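Local coordinates for Ras-interacting protein 1 (Homo sapiens, PDB 5KHO) that regulates GTPase signalling, cell architecture and adhesion in endothelial cells, as blood vessel formation requires, and is represented here by its Ras-associating domain, at residues L19-A24 / F123-R128; A72-D77 / L97-D102. All coordinates share one frame; numbering follows the deposited sequence.

Overall arrangement
Starting from the N terminus, strand 18-22 takes a place one in from the edge of the sheet of this Ras-associating domain, and it gains its parallel neighbour only when strand 120-127 arrives near the end of the chain. That pairing is interaction 1, closing a loop of 98 residues. Within this span the chain runs through strand 30-36 and helix 43-54 before reaching 72-77, which pairs antiparallel with 97-102 after a short connection; this is interaction 2, so the smaller loop lies wholly within the larger. The two meet through the central strand 120-127, which lies between 18-22 and 73-80: Arg126 O probably accepts from Ala74 N. Together they join four of the five strands.

Interaction 1: residues L19-A24 / F123-R128; sequences LKIFGA and FELRGR
Phe22 lies beside Glu124 in parallel pairing and spends both its backbone polar groups on the residues flanking that glutamate. Its N gives a hydrogen bond to Phe123 O at 2.7 Å, and its O accepts from Leu125 N at 2.8 Å, the N-H nearly straight at 171°. The same oxygen also receives a CA-H...O contact from Glu124 CA at 3.4 Å. Ile21 and Leu125 pack on the other side of the sheet, where Ile21 CG2 comes to 3.7 Å from Leu125 CB; Leu19 CD1 approaches Phe123 CE2 more loosely. Helix 43-54 lies against this apolar side, and Tyr54 OH takes up Ile21 O.

The opposite side is mixed: the Phe22 ring shares it with a charged cluster. Glu124 has CG anti to its carbonyl carbon (chi1 -73°), which sets CG 4.1 Å from Phe22 CB. Arg126 grips it side-on, with NE at 2.9 Å and NH2 at 2.8 Å from the single atom Glu124 OE1, both from the same face of the carboxylate and above its plane. The other oxygen, OE2, goes to Arg122, while Arg126 NH1 reaches Glu130. Ala24 CB sits over one face of the guanidinium, toward its rim. An alanine in place of Glu124 would probably leave Arg126 NE and NH2 and Arg122 without their carboxylate, with Glu130 alone of the named acids still holding the Arg126 head. The chemistry thus divides this parallel pair of the ubiquitin-like fold: hydrocarbon toward helix 43-54, and on the reverse, beside the Phe22 ring, a charge network in which one acid answers two arginines.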
ATOM      1  N   LEU B  19       2.645   2.110  16.702  1.00 87.17           N
ATOM      2  CA  LEU B  19       2.976   2.797  15.461  1.00 79.88           C
ATOM      3  C   LEU B  19       3.989   3.890  15.734  1.00 75.70           C
ATOM      4  O   LEU B  19       3.715   4.778  16.537  1.00 71.56           O
ATOM      5  CB  LEU B  19       1.725   3.402  14.819  1.00 77.05           C
ATOM      6  CG  LEU B  19       0.456   2.570  14.607  1.00 83.51           C
ATOM      7  CD1 LEU B  19      -0.653   3.474  14.089  1.00 83.61           C
ATOM      8  CD2 LEU B  19       0.671   1.396  13.658  1.00 84.79           C
ATOM      9  N   LYS B  20       5.156   3.801  15.082  1.00 72.17           N
ATOM     10  CA  LYS B  20       6.135   4.902  15.044  1.00 71.19           C
ATOM     11  C   LYS B  20       5.557   6.071  14.229  1.00 67.08           C
ATOM     12  O   LYS B  20       5.284   5.916  13.046  1.00 73.67           O
ATOM     13  CB  LYS B  20       7.484   4.484  14.425  1.00 69.48           C
ATOM     14  CG  LYS B  20       7.831   3.005  14.383  1.00 69.22           C
ATOM     15  CD  LYS B  20       8.772   2.599  15.490  1.00 71.02           C
ATOM     16  CE  LYS B  20       9.446   1.271  15.194  1.00 74.25           C
ATOM     17  NZ  LYS B  20      10.700   1.448  14.406  1.00 87.06           N
ATOM     18  N   ILE B  21       5.353   7.217  14.877  1.00 63.98           N
ATOM     19  CA  ILE B  21       4.904   8.450  14.218  1.00 64.10           C
ATOM     20  C   ILE B  21       6.139   9.333  14.058  1.00 64.41           C
ATOM     21  O   ILE B  21       6.673   9.839  15.056  1.00 70.71           O
ATOM     22  CB  ILE B  21       3.786   9.180  15.031  1.00 61.31           C
ATOM     23  CG1 ILE B  21       2.403   8.599  14.756  1.00 62.77           C
ATOM     24  CG2 ILE B  21       3.647  10.633  14.619  1.00 58.87           C
ATOM     25  CD1 ILE B  21       2.162   7.196  15.253  1.00 70.87           C
ATOM     26  N   PHE B  22       6.611   9.497  12.822  1.00 59.53           N
ATOM     27  CA  PHE B  22       7.872  10.213  12.589  1.00 66.62           C
ATOM     28  C   PHE B  22       7.676  11.710  12.612  1.00 69.15           C
ATOM     29  O   PHE B  22       6.787  12.245  11.949  1.00 70.33           O
ATOM     30  CB  PHE B  22       8.575   9.757  11.303  1.00 65.26           C
ATOM     31  CG  PHE B  22       9.269   8.432  11.432  1.00 69.84           C
ATOM     32  CD1 PHE B  22       8.531   7.235  11.554  1.00 71.65           C
ATOM     33  CD2 PHE B  22      10.661   8.362  11.444  1.00 72.17           C
ATOM     34  CE1 PHE B  22       9.177   6.007  11.685  1.00 72.39           C
ATOM     35  CE2 PHE B  22      11.310   7.126  11.564  1.00 76.01           C
ATOM     36  CZ  PHE B  22      10.567   5.949  11.682  1.00 72.25           C
ATOM     37  N   GLY B  23       8.500  12.372  13.417  1.00 81.90           N
ATOM     38  CA  GLY B  23       8.469  13.828  13.556  1.00101.72           C
ATOM     39  C   GLY B  23       9.548  14.444  12.704  1.00116.85           C
ATOM     40  O   GLY B  23      10.533  14.984  13.231  1.00118.81           O
ATOM     41  N   ALA B  24       9.356  14.326  11.383  1.00131.67           N
ATOM     42  CA  ALA B  24      10.224  14.910  10.359  1.00127.57           C
ATOM     43  C   ALA B  24      10.299  16.424  10.584  1.00125.20           C
ATOM     44  O   ALA B  24       9.494  17.189  10.038  1.00126.95           O
ATOM     45  CB  ALA B  24       9.709  14.566   8.959  1.00112.46           C
ATOM     46  N   PHE B 123       4.912   6.301   9.000  1.00 70.78           N
ATOM     47  CA  PHE B 123       3.933   7.322   9.341  1.00 72.15           C
ATOM     48  C   PHE B 123       4.644   8.610   9.738  1.00 75.77           C
ATOM     49  O   PHE B 123       5.600   8.577  10.503  1.00 80.72           O
ATOM     50  CB  PHE B 123       3.022   6.869  10.481  1.00 73.39           C
ATOM     51  CG  PHE B 123       1.846   6.050  10.037  1.00 78.76           C
ATOM     52  CD1 PHE B 123       0.896   6.575   9.164  1.00 78.73           C
ATOM     53  CD2 PHE B 123       1.668   4.752  10.519  1.00 80.28           C
ATOM     54  CE1 PHE B 123      -0.191   5.809   8.763  1.00 85.49           C
ATOM     55  CE2 PHE B 123       0.583   3.984  10.126  1.00 76.97           C
ATOM     56  CZ  PHE B 123      -0.350   4.512   9.246  1.00 81.08           C
ATOM     57  N   GLU B 124       4.171   9.737   9.209  1.00 79.06           N
ATOM     58  CA  GLU B 124       4.733  11.055   9.521  1.00 76.48           C
ATOM     59  C   GLU B 124       3.695  11.995  10.149  1.00 75.05           C
ATOM     60  O   GLU B 124       2.500  11.931   9.820  1.00 69.95           O
ATOM     61  CB  GLU B 124       5.367  11.687   8.276  1.00 80.54           C
ATOM     62  CG  GLU B 124       6.696  11.052   7.853  1.00 89.83           C
ATOM     63  CD  GLU B 124       7.330  11.675   6.603  1.00 96.04           C
ATOM     64  OE1 GLU B 124       6.626  12.320   5.790  1.00 98.65           O
ATOM     65  OE2 GLU B 124       8.555  11.503   6.419  1.00 99.02           O
ATOM     66  N   LEU B 125       4.153  12.836  11.079  1.00 71.77           N
ATOM     67  CA  LEU B 125       3.321  13.910  11.607  1.00 73.51           C
ATOM     68  C   LEU B 125       3.743  15.209  10.951  1.00 77.98           C
ATOM     69  O   LEU B 125       4.897  15.629  11.083  1.00 85.35           O
ATOM     70  CB  LEU B 125       3.470  14.036  13.115  1.00 70.60           C
ATOM     71  CG  LEU B 125       2.260  14.385  13.989  1.00 71.49           C
ATOM     72  CD1 LEU B 125       2.720  15.328  15.091  1.00 68.29           C
ATOM     73  CD2 LEU B 125       1.063  14.963  13.245  1.00 67.02           C
ATOM     74  N   ARG B 126       2.817  15.833  10.231  1.00 77.89           N
ATOM     75  CA  ARG B 126       3.113  17.062   9.493  1.00 82.64           C
ATOM     76  C   ARG B 126       2.047  18.137   9.663  1.00 86.27           C
ATOM     77  O   ARG B 126       0.883  17.831   9.962  1.00 86.64           O
ATOM     78  CB  ARG B 126       3.295  16.760   8.005  1.00 85.77           C
ATOM     79  CG  ARG B 126       4.627  16.126   7.639  1.00 89.23           C
ATOM     80  CD  ARG B 126       4.692  15.937   6.140  1.00 95.32           C
ATOM     81  NE  ARG B 126       5.807  15.091   5.735  1.00 98.07           N
ATOM     82  CZ  ARG B 126       7.030  15.532   5.464  1.00105.32           C
ATOM     83  NH1 ARG B 126       7.327  16.826   5.565  1.00108.44           N
ATOM     84  NH2 ARG B 126       7.964  14.667   5.095  1.00111.40           N
ATOM     85  N   GLY B 127       2.449  19.396   9.475  1.00 79.00           N
ATOM     86  CA  GLY B 127       1.488  20.475   9.293  1.00 80.90           C
ATOM     87  C   GLY B 127       0.598  20.132   8.109  1.00 82.19           C
ATOM     88  O   GLY B 127       1.101  19.729   7.051  1.00 83.77           O
ATOM     89  N   ARG B 128      -0.718  20.264   8.300  1.00 80.77           N
ATOM     90  CA  ARG B 128      -1.717  19.911   7.283  1.00 77.60           C
ATOM     91  C   ARG B 128      -1.496  20.577   5.918  1.00 75.68           C
ATOM     92  O   ARG B 128      -1.640  19.916   4.895  1.00 80.51           O
ATOM     93  CB  ARG B 128      -3.131  20.180   7.790  1.00 74.83           C
ATOM     94  CG  ARG B 128      -4.202  19.408   7.048  1.00 78.14           C
ATOM     95  CD  ARG B 128      -5.445  19.294   7.910  1.00 86.51           C
ATOM     96  NE  ARG B 128      -6.214  18.093   7.596  1.00 87.81           N
ATOM     97  CZ  ARG B 128      -6.114  16.938   8.246  1.00 87.71           C
ATOM     98  NH1 ARG B 128      -6.866  15.905   7.884  1.00 92.59           N
ATOM     99  NH2 ARG B 128      -5.270  16.805   9.260  1.00 88.00           N
TER

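Interaction 2: residues A72-D77 / L97-D102; sequences AFALCD and LRVLGD
Asp77 and Arg98, paired directly and on one side of the sheet, both hold CG anti to the backbone N (chi1 -164° and -175°). Farther out the arginine chain bends at chi3, and the two crossing side chains bring Asp77 OD2 to the edge of the Arg98 guanidinium, near its plane. The result is a long salt bridge, 4.0 Å from OD2 to NH1, with the two flat groups turned 71° apart. Each charge has a stronger partner elsewhere: Asp77 OD2 pairs with Arg121, and Arg98 NH2 with Glu104. A bound glycerol, probably from the crystallisation liquor, also hydrogen-bonds to OD2.

Between the same two residues the backbones form an antiparallel hydrogen-bonded pair. Asp77 N donates to Arg98 O at 2.8 Å, and Arg98 N returns a bond to Asp77 O at 3.0 Å from above the carbonyl plane. Leu100 N continues the pairing with a bond to Leu75 O, also 3.0 Å. Leu100 CD1 tucks in beside Asp77 CB at 3.8 Å, on the side shared by the two charged groups. On the opposite face Cys76 and Val99 make the non-hydrogen-bonded pair: the SG of Cys76 lies 4.1 Å from Val99 CG2 and 4.2 Å from Leu97 CD1, while Ala74 CB meets Val99 CG1 at 3.8 Å.

Strand 96-99 is one of the two edge strands of this chain's sheet, and Trp113 of the second subunit packs on Asp77 and Arg98. Helix 106-112 sets Pro106 against Leu75 and Leu100 and Val109 against Asp77, whereas helix 128-136 lies over Val99 on the reverse side, and strand 120-127 flanks 73-80 on its other edge.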
ATOM      1  N   ALA B  72      -4.817  21.519  12.496  1.00 81.80           N
ATOM      2  CA  ALA B  72      -3.717  22.095  11.726  1.00 82.81           C
ATOM      3  C   ALA B  72      -2.658  21.061  11.341  1.00 82.59           C
ATOM      4  O   ALA B  72      -1.794  21.337  10.498  1.00 73.20           O
ATOM      5  CB  ALA B  72      -3.081  23.234  12.502  1.00 86.64           C
ATOM      6  N   PHE B  73      -2.730  19.885  11.974  1.00 83.08           N
ATOM      7  CA  PHE B  73      -1.783  18.787  11.734  1.00 84.14           C
ATOM      8  C   PHE B  73      -2.407  17.541  11.097  1.00 85.10           C
ATOM      9  O   PHE B  73      -3.607  17.279  11.248  1.00 86.16           O
ATOM     10  CB  PHE B  73      -1.042  18.420  13.017  1.00 80.88           C
ATOM     11  CG  PHE B  73      -0.022  19.434  13.434  1.00 83.00           C
ATOM     12  CD1 PHE B  73       1.274  19.390  12.920  1.00 78.99           C
ATOM     13  CD2 PHE B  73      -0.352  20.442  14.340  1.00 82.05           C
ATOM     14  CE1 PHE B  73       2.219  20.332  13.302  1.00 80.42           C
ATOM     15  CE2 PHE B  73       0.593  21.384  14.728  1.00 79.62           C
ATOM     16  CZ  PHE B  73       1.876  21.332  14.207  1.00 76.96           C
ATOM     17  N   ALA B  74      -1.558  16.776  10.412  1.00 81.71           N
ATOM     18  CA  ALA B  74      -1.970  15.656   9.568  1.00 79.30           C
ATOM     19  C   ALA B  74      -1.160  14.389   9.832  1.00 75.30           C
ATOM     20  O   ALA B  74       0.058  14.438  10.010  1.00 73.50           O
ATOM     21  CB  ALA B  74      -1.848  16.050   8.104  1.00 76.28           C
ATOM     22  N   LEU B  75      -1.845  13.255   9.852  1.00 77.90           N
ATOM     23  CA  LEU B  75      -1.155  11.976   9.886  1.00 82.51           C
ATOM     24  C   LEU B  75      -0.974  11.456   8.462  1.00 79.96           C
ATOM     25  O   LEU B  75      -1.942  11.320   7.706  1.00 83.93           O
ATOM     26  CB  LEU B  75      -1.875  10.962  10.788  1.00 86.31           C
ATOM     27  CG  LEU B  75      -1.157   9.656  11.164  1.00 85.15           C
ATOM     28  CD1 LEU B  75       0.253   9.879  11.704  1.00 83.08           C
ATOM     29  CD2 LEU B  75      -1.999   8.897  12.173  1.00 89.16           C
ATOM     30  N   CYS B  76       0.276  11.166   8.115  1.00 75.38           N
ATOM     31  CA  CYS B  76       0.645  10.884   6.742  1.00 74.21           C
ATOM     32  C   CYS B  76       1.245   9.501   6.545  1.00 73.68           C
ATOM     33  O   CYS B  76       2.137   9.097   7.292  1.00 68.49           O
ATOM     34  CB  CYS B  76       1.606  11.954   6.228  1.00 78.32           C
ATOM     35  SG  CYS B  76       0.931  13.623   6.363  1.00 92.44           S
ATOM     36  N   ASP B  77       0.729   8.793   5.535  1.00 71.19           N
ATOM     37  CA  ASP B  77       1.300   7.548   5.045  1.00 66.86           C
ATOM     38  C   ASP B  77       2.343   7.924   4.002  1.00 67.09           C
ATOM     39  O   ASP B  77       2.010   8.223   2.852  1.00 77.50           O
ATOM     40  CB  ASP B  77       0.194   6.654   4.459  1.00 64.78           C
ATOM     41  CG  ASP B  77       0.625   5.184   4.272  1.00 72.48           C
ATOM     42  OD1 ASP B  77       1.822   4.818   4.427  1.00 71.71           O
ATOM     43  OD2 ASP B  77      -0.264   4.375   3.954  1.00 69.32           O
ATOM     44  N   LEU B  97       3.524  11.137  -0.362  1.00 69.29           N
ATOM     45  CA  LEU B  97       2.765  10.879   0.862  1.00 73.92           C
ATOM     46  C   LEU B  97       1.258  10.962   0.647  1.00 72.89           C
ATOM     47  O   LEU B  97       0.795  11.434  -0.387  1.00 74.79           O
ATOM     48  CB  LEU B  97       3.221  11.806   2.006  1.00 74.74           C
ATOM     49  CG  LEU B  97       3.041  13.327   1.950  1.00 73.31           C
ATOM     50  CD1 LEU B  97       1.602  13.755   2.221  1.00 70.92           C
ATOM     51  CD2 LEU B  97       3.962  13.951   2.979  1.00 74.75           C
ATOM     52  N   ARG B  98       0.506  10.514   1.645  1.00 72.51           N
ATOM     53  CA  ARG B  98      -0.942  10.579   1.622  1.00 70.63           C
ATOM     54  C   ARG B  98      -1.440  10.995   2.990  1.00 73.93           C
ATOM     55  O   ARG B  98      -1.025  10.423   3.996  1.00 79.87           O
ATOM     56  CB  ARG B  98      -1.505   9.217   1.255  1.00 67.90           C
ATOM     57  CG  ARG B  98      -2.997   9.189   1.072  1.00 69.44           C
ATOM     58  CD  ARG B  98      -3.461   7.762   0.852  1.00 77.92           C
ATOM     59  NE  ARG B  98      -4.684   7.535   1.608  1.00 80.56           N
ATOM     60  CZ  ARG B  98      -4.753   6.849   2.738  1.00 76.15           C
ATOM     61  NH1 ARG B  98      -3.680   6.275   3.246  1.00 81.35           N
ATOM     62  NH2 ARG B  98      -5.909   6.726   3.354  1.00 73.02           N
ATOM     63  N   VAL B  99      -2.329  11.985   3.026  1.00 74.39           N
ATOM     64  CA  VAL B  99      -2.923  12.434   4.283  1.00 70.03           C
ATOM     65  C   VAL B  99      -4.123  11.561   4.582  1.00 66.64           C
ATOM     66  O   VAL B  99      -5.101  11.569   3.839  1.00 73.28           O
ATOM     67  CB  VAL B  99      -3.347  13.919   4.228  1.00 70.11           C
ATOM     68  CG1 VAL B  99      -3.997  14.357   5.539  1.00 57.96           C
ATOM     69  CG2 VAL B  99      -2.148  14.799   3.900  1.00 70.82           C
ATOM     70  N   LEU B 100      -4.034  10.805   5.665  1.00 64.17           N
ATOM     71  CA  LEU B 100      -5.178  10.053   6.169  1.00 70.42           C
ATOM     72  C   LEU B 100      -6.318  10.998   6.524  1.00 76.69           C
ATOM     73  O   LEU B 100      -6.080  12.077   7.076  1.00 84.96           O
ATOM     74  CB  LEU B 100      -4.778   9.237   7.406  1.00 69.41           C
ATOM     75  CG  LEU B 100      -4.149   7.840   7.234  1.00 70.76           C
ATOM     76  CD1 LEU B 100      -2.834   7.858   6.463  1.00 64.46           C
ATOM     77  CD2 LEU B 100      -3.960   7.163   8.590  1.00 69.88           C
ATOM     78  N   GLY B 101      -7.547  10.611   6.179  1.00 79.03           N
ATOM     79  CA  GLY B 101      -8.743  11.267   6.723  1.00 80.22           C
ATOM     80  C   GLY B 101      -8.865  10.978   8.214  1.00 83.69           C
ATOM     81  O   GLY B 101      -8.301   9.997   8.702  1.00 91.64           O
ATOM     82  N   ASP B 102      -9.596  11.822   8.937  1.00 89.39           N
ATOM     83  CA  ASP B 102      -9.739  11.682  10.400  1.00 93.54           C
ATOM     84  C   ASP B 102     -10.419  10.391  10.844  1.00 93.01           C
ATOM     85  O   ASP B 102     -10.122   9.897  11.928  1.00 92.35           O
ATOM     86  CB  ASP B 102     -10.503  12.861  11.004  1.00 97.61           C
ATOM     87  CG  ASP B 102      -9.952  14.207  10.576  1.00101.35           C
ATOM     88  OD1 ASP B 102      -8.712  14.373  10.482  1.00108.24           O
ATOM     89  OD2 ASP B 102     -10.782  15.109  10.346  1.00101.72           O
TER